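Local coordinates for tail fiber protein (Acinetobacter phage AM24, PDB 5W5P) that probably recognises and degrades the capsular polysaccharide of its Acinetobacter host as a trimeric tailspike, at residues I262-S276 against V284-L298. Residues are numbered along the deposited sequence; the frame is centred on the assembly and turned at random.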
ATOM      1  N   ILE A 262       9.086  -1.400 -10.767  1.00 35.25           N
ATOM      2  CA  ILE A 262      10.198  -2.256 -10.373  1.00 35.65           C
ATOM      3  C   ILE A 262       9.820  -2.894  -9.043  1.00 39.86           C
ATOM      4  O   ILE A 262       9.849  -2.232  -7.997  1.00 41.00           O
ATOM      5  CB  ILE A 262      11.508  -1.463 -10.268  1.00 33.34           C
ATOM      6  CG1 ILE A 262      11.812  -0.781 -11.600  1.00 35.96           C
ATOM      7  CG2 ILE A 262      12.651  -2.361  -9.830  1.00 34.31           C
ATOM      8  CD1 ILE A 262      13.077   0.041 -11.599  1.00 40.43           C
ATOM      9  N   GLU A 263       9.462  -4.179  -9.077  1.00 40.03           N
ATOM     10  CA  GLU A 263       8.826  -4.831  -7.942  1.00 39.55           C
ATOM     11  C   GLU A 263       9.299  -6.275  -7.821  1.00 42.30           C
ATOM     12  O   GLU A 263       9.433  -6.975  -8.825  1.00 42.75           O
ATOM     13  CB  GLU A 263       7.296  -4.788  -8.084  1.00 41.85           C
ATOM     14  CG  GLU A 263       6.527  -5.142  -6.821  1.00 50.26           C
ATOM     15  CD  GLU A 263       5.019  -5.001  -6.986  1.00 54.32           C
ATOM     16  OE1 GLU A 263       4.301  -5.044  -5.964  1.00 56.00           O
ATOM     17  OE2 GLU A 263       4.554  -4.857  -8.136  1.00 55.41           O
ATOM     18  N   GLU A 264       9.554  -6.706  -6.582  1.00 41.85           N
ATOM     19  CA  GLU A 264       9.857  -8.106  -6.258  1.00 42.58           C
ATOM     20  C   GLU A 264      11.118  -8.607  -6.969  1.00 41.77           C
ATOM     21  O   GLU A 264      11.144  -9.695  -7.551  1.00 41.29           O
ATOM     22  CB  GLU A 264       8.658  -9.009  -6.561  1.00 49.07           C
ATOM     23  CG  GLU A 264       7.636  -9.071  -5.424  1.00 61.65           C
ATOM     24  CD  GLU A 264       6.205  -8.842  -5.894  1.00 68.22           C
ATOM     25  OE1 GLU A 264       5.847  -9.348  -6.985  1.00 71.07           O
ATOM     26  OE2 GLU A 264       5.442  -8.152  -5.174  1.00 67.73           O
ATOM     27  N   ASN A 265      12.184  -7.815  -6.891  1.00 41.61           N
ATOM     28  CA  ASN A 265      13.481  -8.168  -7.453  1.00 39.64           C
ATOM     29  C   ASN A 265      14.500  -8.358  -6.338  1.00 40.17           C
ATOM     30  O   ASN A 265      14.246  -8.055  -5.170  1.00 45.01           O
ATOM     31  CB  ASN A 265      13.984  -7.100  -8.431  1.00 34.25           C
ATOM     32  CG  ASN A 265      13.114  -6.979  -9.660  1.00 37.99           C
ATOM     33  OD1 ASN A 265      13.049  -7.896 -10.486  1.00 44.09           O
ATOM     34  ND2 ASN A 265      12.438  -5.842  -9.794  1.00 36.04           N
ATOM     35  N   HIS A 266      15.671  -8.857  -6.721  1.00 36.40           N
ATOM     36  CA  HIS A 266      16.802  -9.041  -5.817  1.00 34.70           C
ATOM     37  C   HIS A 266      17.951  -8.177  -6.341  1.00 35.14           C
ATOM     38  O   HIS A 266      18.673  -8.574  -7.259  1.00 37.24           O
ATOM     39  CB  HIS A 266      17.196 -10.520  -5.730  1.00 42.11           C
ATOM     40  CG  HIS A 266      16.064 -11.431  -5.361  1.00 40.67           C
ATOM     41  ND1 HIS A 266      15.924 -11.973  -4.102  1.00 42.04           N
ATOM     42  CD2 HIS A 266      15.027 -11.906  -6.092  1.00 40.57           C
ATOM     43  CE1 HIS A 266      14.846 -12.738  -4.069  1.00 40.70           C
ATOM     44  NE2 HIS A 266      14.284 -12.714  -5.265  1.00 40.14           N
ATOM     45  N   LEU A 267      18.114  -6.988  -5.762  1.00 35.41           N
ATOM     46  CA  LEU A 267      19.141  -6.042  -6.180  1.00 34.85           C
ATOM     47  C   LEU A 267      20.320  -6.099  -5.221  1.00 39.72           C
ATOM     48  O   LEU A 267      20.145  -6.085  -4.000  1.00 46.06           O
ATOM     49  CB  LEU A 267      18.600  -4.611  -6.233  1.00 34.46           C
ATOM     50  CG  LEU A 267      17.228  -4.380  -6.870  1.00 41.82           C
ATOM     51  CD1 LEU A 267      16.922  -2.901  -6.941  1.00 42.48           C
ATOM     52  CD2 LEU A 267      17.166  -4.999  -8.255  1.00 46.86           C
ATOM     53  N   ALA A 268      21.524  -6.153  -5.777  1.00 39.62           N
ATOM     54  CA  ALA A 268      22.723  -6.188  -4.953  1.00 39.88           C
ATOM     55  C   ALA A 268      23.846  -5.460  -5.672  1.00 40.38           C
ATOM     56  O   ALA A 268      24.105  -5.723  -6.852  1.00 41.07           O
ATOM     57  CB  ALA A 268      23.132  -7.629  -4.636  1.00 42.82           C
ATOM     58  N   LEU A 269      24.494  -4.539  -4.955  1.00 41.65           N
ATOM     59  CA  LEU A 269      25.691  -3.848  -5.435  1.00 38.66           C
ATOM     60  C   LEU A 269      25.428  -3.065  -6.716  1.00 38.66           C
ATOM     61  O   LEU A 269      26.337  -2.852  -7.519  1.00 39.42           O
ATOM     62  CB  LEU A 269      26.847  -4.829  -5.631  1.00 39.71           C
ATOM     63  CG  LEU A 269      27.264  -5.550  -4.347  1.00 45.13           C
ATOM     64  CD1 LEU A 269      28.151  -6.753  -4.645  1.00 41.34           C
ATOM     65  CD2 LEU A 269      27.963  -4.571  -3.426  1.00 46.09           C
ATOM     66  N   CYS A 270      24.189  -2.628  -6.917  1.00 37.29           N
ATOM     67  CA  CYS A 270      23.840  -1.803  -8.065  1.00 43.60           C
ATOM     68  C   CYS A 270      24.127  -0.338  -7.759  1.00 46.33           C
ATOM     69  O   CYS A 270      23.939   0.118  -6.627  1.00 49.19           O
ATOM     70  CB  CYS A 270      22.368  -1.989  -8.438  1.00 41.92           C
ATOM     71  SG  CYS A 270      21.888  -3.708  -8.778  1.00 42.27           S
ATOM     72  N   ASN A 271      24.600   0.396  -8.769  1.00 48.11           N
ATOM     73  CA  ASN A 271      24.931   1.804  -8.568  1.00 47.10           C
ATOM     74  C   ASN A 271      23.675   2.659  -8.472  1.00 43.40           C
ATOM     75  O   ASN A 271      23.620   3.602  -7.675  1.00 42.83           O
ATOM     76  CB  ASN A 271      25.826   2.313  -9.699  1.00 51.01           C
ATOM     77  CG  ASN A 271      27.223   1.736  -9.645  1.00 63.28           C
ATOM     78  OD1 ASN A 271      27.759   1.470  -8.567  1.00 68.65           O
ATOM     79  ND2 ASN A 271      27.824   1.535 -10.813  1.00 68.90           N
ATOM     80  N   ARG A 272      22.673   2.365  -9.301  1.00 40.05           N
ATOM     81  CA  ARG A 272      21.394   3.059  -9.277  1.00 42.32           C
ATOM     82  C   ARG A 272      20.299   2.073  -9.645  1.00 44.66           C
ATOM     83  O   ARG A 272      20.529   1.120 -10.396  1.00 49.82           O
ATOM     84  CB  ARG A 272      21.343   4.246 -10.253  1.00 41.27           C
ATOM     85  CG  ARG A 272      22.394   5.315 -10.033  1.00 42.33           C
ATOM     86  CD  ARG A 272      21.970   6.311  -8.976  1.00 46.47           C
ATOM     87  NE  ARG A 272      22.872   7.462  -8.944  1.00 50.74           N
ATOM     88  CZ  ARG A 272      23.937   7.552  -8.155  1.00 46.45           C
ATOM     89  NH1 ARG A 272      24.703   8.634  -8.197  1.00 45.19           N
ATOM     90  NH2 ARG A 272      24.233   6.561  -7.321  1.00 44.59           N
ATOM     91  N   ILE A 273      19.106   2.304  -9.104  1.00 40.39           N
ATOM     92  CA  ILE A 273      17.929   1.598  -9.594  1.00 35.92           C
ATOM     93  C   ILE A 273      17.377   2.301 -10.826  1.00 38.60           C
ATOM     94  O   ILE A 273      17.204   1.689 -11.888  1.00 43.48           O
ATOM     95  CB  ILE A 273      16.866   1.483  -8.487  1.00 34.63           C
ATOM     96  CG1 ILE A 273      17.433   0.759  -7.265  1.00 35.37           C
ATOM     97  CG2 ILE A 273      15.644   0.756  -9.004  1.00 36.08           C
ATOM     98  CD1 ILE A 273      16.456   0.681  -6.098  1.00 34.60           C
ATOM     99  N   ILE A 274      17.108   3.598 -10.706  1.00 37.55           N
ATOM    100  CA  ILE A 274      16.681   4.439 -11.815  1.00 37.03           C
ATOM    101  C   ILE A 274      17.630   5.627 -11.888  1.00 37.60           C
ATOM    102  O   ILE A 274      17.921   6.259 -10.867  1.00 36.86           O
ATOM    103  CB  ILE A 274      15.224   4.916 -11.654  1.00 35.63           C
ATOM    104  CG1 ILE A 274      14.270   3.720 -11.644  1.00 33.51           C
ATOM    105  CG2 ILE A 274      14.855   5.894 -12.759  1.00 34.81           C
ATOM    106  CD1 ILE A 274      12.806   4.114 -11.588  1.00 34.14           C
ATOM    107  N   ASP A 275      18.120   5.921 -13.089  1.00 38.94           N
ATOM    108  CA  ASP A 275      19.080   7.001 -13.309  1.00 41.04           C
ATOM    109  C   ASP A 275      18.517   7.932 -14.380  1.00 42.02           C
ATOM    110  O   ASP A 275      18.639   7.649 -15.576  1.00 42.94           O
ATOM    111  CB  ASP A 275      20.438   6.435 -13.713  1.00 42.39           C
ATOM    112  CG  ASP A 275      21.496   7.504 -13.854  1.00 45.38           C
ATOM    113  OD1 ASP A 275      22.452   7.298 -14.635  1.00 47.75           O
ATOM    114  OD2 ASP A 275      21.376   8.547 -13.181  1.00 46.76           O
ATOM    115  N   SER A 276      17.905   9.035 -13.958  1.00 39.38           N
ATOM    116  CA  SER A 276      17.346  10.003 -14.896  1.00 38.12           C
ATOM    117  C   SER A 276      17.152  11.336 -14.168  1.00 41.21           C
ATOM    118  O   SER A 276      17.723  11.559 -13.095  1.00 45.37           O
ATOM    119  CB  SER A 276      16.044   9.461 -15.507  1.00 35.81           C
ATOM    120  OG  SER A 276      15.610  10.291 -16.566  1.00 41.69           O
ATOM    121  N   VAL A 284       8.591   1.648  -7.274  1.00 39.15           N
ATOM    122  CA  VAL A 284       9.729   0.834  -6.864  1.00 37.96           C
ATOM    123  C   VAL A 284       9.417   0.249  -5.492  1.00 40.11           C
ATOM    124  O   VAL A 284       9.715   0.865  -4.463  1.00 42.06           O
ATOM    125  CB  VAL A 284      11.035   1.652  -6.851  1.00 37.25           C
ATOM    126  CG1 VAL A 284      12.197   0.781  -6.419  1.00 34.28           C
ATOM    127  CG2 VAL A 284      11.309   2.278  -8.224  1.00 33.45           C
ATOM    128  N   SER A 285       8.816  -0.943  -5.466  1.00 40.19           N
ATOM    129  CA  SER A 285       8.262  -1.504  -4.241  1.00 38.89           C
ATOM    130  C   SER A 285       8.672  -2.961  -4.056  1.00 43.60           C
ATOM    131  O   SER A 285       8.799  -3.718  -5.023  1.00 44.39           O
ATOM    132  CB  SER A 285       6.732  -1.410  -4.239  1.00 36.81           C
ATOM    133  OG  SER A 285       6.298  -0.064  -4.290  1.00 41.13           O
ATOM    134  N   ARG A 286       8.870  -3.340  -2.787  1.00 41.94           N
ATOM    135  CA  ARG A 286       9.028  -4.735  -2.371  1.00 37.76           C
ATOM    136  C   ARG A 286      10.214  -5.407  -3.073  1.00 37.12           C
ATOM    137  O   ARG A 286      10.122  -6.533  -3.562  1.00 32.90           O
ATOM    138  CB  ARG A 286       7.729  -5.523  -2.596  1.00 32.88           C
ATOM    139  CG  ARG A 286       6.567  -5.078  -1.705  1.00 33.07           C
ATOM    140  CD  ARG A 286       5.211  -5.508  -2.264  1.00 35.77           C
ATOM    141  NE  ARG A 286       4.699  -4.582  -3.275  1.00 37.31           N
ATOM    142  CZ  ARG A 286       3.966  -3.502  -3.007  1.00 40.29           C
ATOM    143  NH1 ARG A 286       3.650  -3.201  -1.757  1.00 45.46           N
ATOM    144  NH2 ARG A 286       3.545  -2.717  -3.990  1.00 32.49           N
ATOM    145  N   ASN A 287      11.347  -4.714  -3.098  1.00 33.97           N
ATOM    146  CA  ASN A 287      12.585  -5.260  -3.633  1.00 34.36           C
ATOM    147  C   ASN A 287      13.581  -5.496  -2.506  1.00 39.47           C
ATOM    148  O   ASN A 287      13.707  -4.673  -1.597  1.00 50.18           O
ATOM    149  CB  ASN A 287      13.215  -4.328  -4.675  1.00 35.97           C
ATOM    150  CG  ASN A 287      12.274  -3.980  -5.806  1.00 41.08           C
ATOM    151  OD1 ASN A 287      11.573  -2.963  -5.760  1.00 47.84           O
ATOM    152  ND2 ASN A 287      12.275  -4.803  -6.843  1.00 34.26           N
ATOM    153  N   PHE A 288      14.299  -6.615  -2.577  1.00 36.92           N
ATOM    154  CA  PHE A 288      15.372  -6.928  -1.634  1.00 39.61           C
ATOM    155  C   PHE A 288      16.664  -6.300  -2.153  1.00 42.26           C
ATOM    156  O   PHE A 288      17.332  -6.861  -3.024  1.00 46.92           O
ATOM    157  CB  PHE A 288      15.522  -8.440  -1.479  1.00 42.15           C
ATOM    158  CG  PHE A 288      14.315  -9.125  -0.893  1.00 38.95           C
ATOM    159  CD1 PHE A 288      13.589  -8.525   0.126  1.00 39.33           C
ATOM    160  CD2 PHE A 288      13.910 -10.372  -1.358  1.00 37.78           C
ATOM    161  CE1 PHE A 288      12.483  -9.153   0.675  1.00 35.08           C
ATOM    162  CE2 PHE A 288      12.804 -11.009  -0.814  1.00 35.47           C
ATOM    163  CZ  PHE A 288      12.091 -10.396   0.207  1.00 40.54           C
ATOM    164  N   CYS A 289      17.036  -5.136  -1.624  1.00 42.91           N
ATOM    165  CA  CYS A 289      18.224  -4.420  -2.088  1.00 43.18           C
ATOM    166  C   CYS A 289      19.322  -4.495  -1.036  1.00 41.28           C
ATOM    167  O   CYS A 289      19.158  -3.981   0.076  1.00 43.49           O
ATOM    168  CB  CYS A 289      17.906  -2.963  -2.413  1.00 34.22           C
ATOM    169  SG  CYS A 289      16.359  -2.708  -3.287  1.00 34.06           S
ATOM    170  N   GLU A 290      20.447  -5.105  -1.403  1.00 37.58           N
ATOM    171  CA  GLU A 290      21.552  -5.359  -0.488  1.00 37.45           C
ATOM    172  C   GLU A 290      22.805  -4.675  -1.016  1.00 41.04           C
ATOM    173  O   GLU A 290      23.282  -5.004  -2.106  1.00 46.32           O
ATOM    174  CB  GLU A 290      21.787  -6.863  -0.323  1.00 37.59           C
ATOM    175  CG  GLU A 290      20.539  -7.652   0.053  1.00 41.30           C
ATOM    176  CD  GLU A 290      20.313  -7.715   1.559  1.00 46.06           C
ATOM    177  OE1 GLU A 290      20.918  -6.901   2.295  1.00 47.05           O
ATOM    178  OE2 GLU A 290      19.536  -8.585   2.009  1.00 47.61           O
ATOM    179  N   SER A 291      23.329  -3.724  -0.243  1.00 40.61           N
ATOM    180  CA  SER A 291      24.591  -3.056  -0.557  1.00 41.39           C
ATOM    181  C   SER A 291      24.530  -2.345  -1.908  1.00 38.09           C
ATOM    182  O   SER A 291      25.484  -2.373  -2.685  1.00 38.68           O
ATOM    183  CB  SER A 291      25.757  -4.045  -0.518  1.00 39.61           C
ATOM    184  OG  SER A 291      25.834  -4.689   0.741  1.00 42.33           O
ATOM    185  N   CYS A 292      23.400  -1.706  -2.197  1.00 37.15           N
ATOM    186  CA  CYS A 292      23.263  -0.885  -3.392  1.00 39.18           C
ATOM    187  C   CYS A 292      23.730   0.537  -3.101  1.00 43.10           C
ATOM    188  O   CYS A 292      23.412   1.106  -2.059  1.00 44.84           O
ATOM    189  CB  CYS A 292      21.815  -0.871  -3.874  1.00 35.81           C
ATOM    190  SG  CYS A 292      21.274  -2.424  -4.603  1.00 39.59           S
ATOM    191  N   TYR A 293      24.480   1.111  -4.033  1.00 43.86           N
ATOM    192  CA  TYR A 293      25.083   2.420  -3.818  1.00 44.04           C
ATOM    193  C   TYR A 293      24.142   3.575  -4.143  1.00 42.69           C
ATOM    194  O   TYR A 293      24.498   4.734  -3.892  1.00 40.98           O
ATOM    195  CB  TYR A 293      26.375   2.521  -4.637  1.00 39.00           C
ATOM    196  CG  TYR A 293      27.328   1.402  -4.307  1.00 39.80           C
ATOM    197  CD1 TYR A 293      27.980   1.368  -3.079  1.00 40.50           C
ATOM    198  CD2 TYR A 293      27.551   0.361  -5.203  1.00 41.83           C
ATOM    199  CE1 TYR A 293      28.846   0.338  -2.753  1.00 44.29           C
ATOM    200  CE2 TYR A 293      28.418  -0.679  -4.891  1.00 45.84           C
ATOM    201  CZ  TYR A 293      29.063  -0.688  -3.662  1.00 46.67           C
ATOM    202  OH  TYR A 293      29.926  -1.716  -3.338  1.00 44.69           O
ATOM    203  N   GLY A 294      22.954   3.292  -4.674  1.00 40.14           N
ATOM    204  CA  GLY A 294      21.998   4.333  -4.995  1.00 37.44           C
ATOM    205  C   GLY A 294      20.678   3.762  -5.469  1.00 41.89           C
ATOM    206  O   GLY A 294      20.647   2.701  -6.101  1.00 44.86           O
ATOM    207  N   GLY A 295      19.581   4.451  -5.166  1.00 40.72           N
ATOM    208  CA  GLY A 295      18.268   3.983  -5.569  1.00 37.94           C
ATOM    209  C   GLY A 295      17.648   4.780  -6.696  1.00 38.68           C
ATOM    210  O   GLY A 295      18.189   4.823  -7.804  1.00 35.99           O
ATOM    211  N   VAL A 296      16.515   5.422  -6.424  1.00 42.73           N
ATOM    212  CA  VAL A 296      15.762   6.152  -7.439  1.00 40.00           C
ATOM    213  C   VAL A 296      16.295   7.577  -7.502  1.00 40.83           C
ATOM    214  O   VAL A 296      16.033   8.385  -6.611  1.00 43.46           O
ATOM    215  CB  VAL A 296      14.259   6.145  -7.139  1.00 38.10           C
ATOM    216  CG1 VAL A 296      13.491   6.753  -8.301  1.00 38.39           C
ATOM    217  CG2 VAL A 296      13.787   4.732  -6.855  1.00 37.60           C
ATOM    218  N   TYR A 297      17.036   7.890  -8.558  1.00 38.67           N
ATOM    219  CA  TYR A 297      17.541   9.237  -8.793  1.00 36.40           C
ATOM    220  C   TYR A 297      16.709   9.864  -9.907  1.00 40.74           C
ATOM    221  O   TYR A 297      16.796   9.445 -11.069  1.00 44.34           O
ATOM    222  CB  TYR A 297      19.020   9.214  -9.162  1.00 35.43           C
ATOM    223  CG  TYR A 297      19.979   9.183  -7.990  1.00 38.03           C
ATOM    224  CD1 TYR A 297      19.884   8.201  -7.007  1.00 39.26           C
ATOM    225  CD2 TYR A 297      20.996  10.127  -7.878  1.00 36.61           C
ATOM    226  CE1 TYR A 297      20.775   8.164  -5.939  1.00 37.47           C
ATOM    227  CE2 TYR A 297      21.888  10.098  -6.820  1.00 38.46           C
ATOM    228  CZ  TYR A 297      21.773   9.116  -5.855  1.00 39.29           C
ATOM    229  OH  TYR A 297      22.666   9.091  -4.806  1.00 41.14           O
ATOM    230  N   LEU A 298      15.883  10.858  -9.545  1.00 38.74           N
ATOM    231  CA  LEU A 298      15.098  11.646 -10.492  1.00 40.83           C
ATOM    232  C   LEU A 298      15.131  13.093  -9.993  1.00 42.18           C
ATOM    233  O   LEU A 298      14.136  13.643  -9.529  1.00 39.80           O
ATOM    234  CB  LEU A 298      13.663  11.124 -10.618  1.00 40.21           C
ATOM    235  CG  LEU A 298      13.448   9.681 -11.086  1.00 38.60           C
ATOM    236  CD1 LEU A 298      12.028   9.213 -10.768  1.00 37.00           C
ATOM    237  CD2 LEU A 298      13.747   9.539 -12.576  1.00 34.42           C
TER
HETATM  238  O   HOH W   1      11.940  -9.294  -3.749  1.00 33.30           O
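Arg272 lies across the ring of Tyr297 where two successive coils of a right-handed parallel beta-helix, the usual body of a phage tailspike, stack in register. From Arg272 CB, 4.0 Å from Gly295 O, the chain bends at CG (chi2 -84°), which lays its outer half over the tyrosine. Arg272 CD sits above the ring in a CH-pi contact, 3.4 Å from Tyr297 CD1; NE lies over the ring centre; Arg272 CZ stands 3.7 Å from the centroid of the Tyr297 ring, and the guanidinium stacks almost flat, its plane 14° from that of the ring. At the tip, Arg272 NH2 turns back to donate to Asn271 O at 3.0 Å, from above the carbonyl plane, while NH1 has a long, weak ion pair with Asp345, which also bonds Tyr297 OH. Inside the coil, Leu267 CD1 packs on Cys289 SG and Ile274 CG2 on Leu298 CD2, part of the apolar interior of the beta-helix. Parallel backbone bonds join the coils, among them Glu290 N to Leu267 O. On the outward side facing the other subunits, the edge of Phe288 points toward the face of His266, whose NE2 bonds Glu203 of the second subunit. Where Arg286 of the three chains meets amid the carboxylates of Glu263 and Glu264, Arg286 NE donates to Glu263 OE1 in a 2.8 Å salt bridge, on the carboxylate's anti side, and Arg286 NH2 adds a weak bond to the same oxygen.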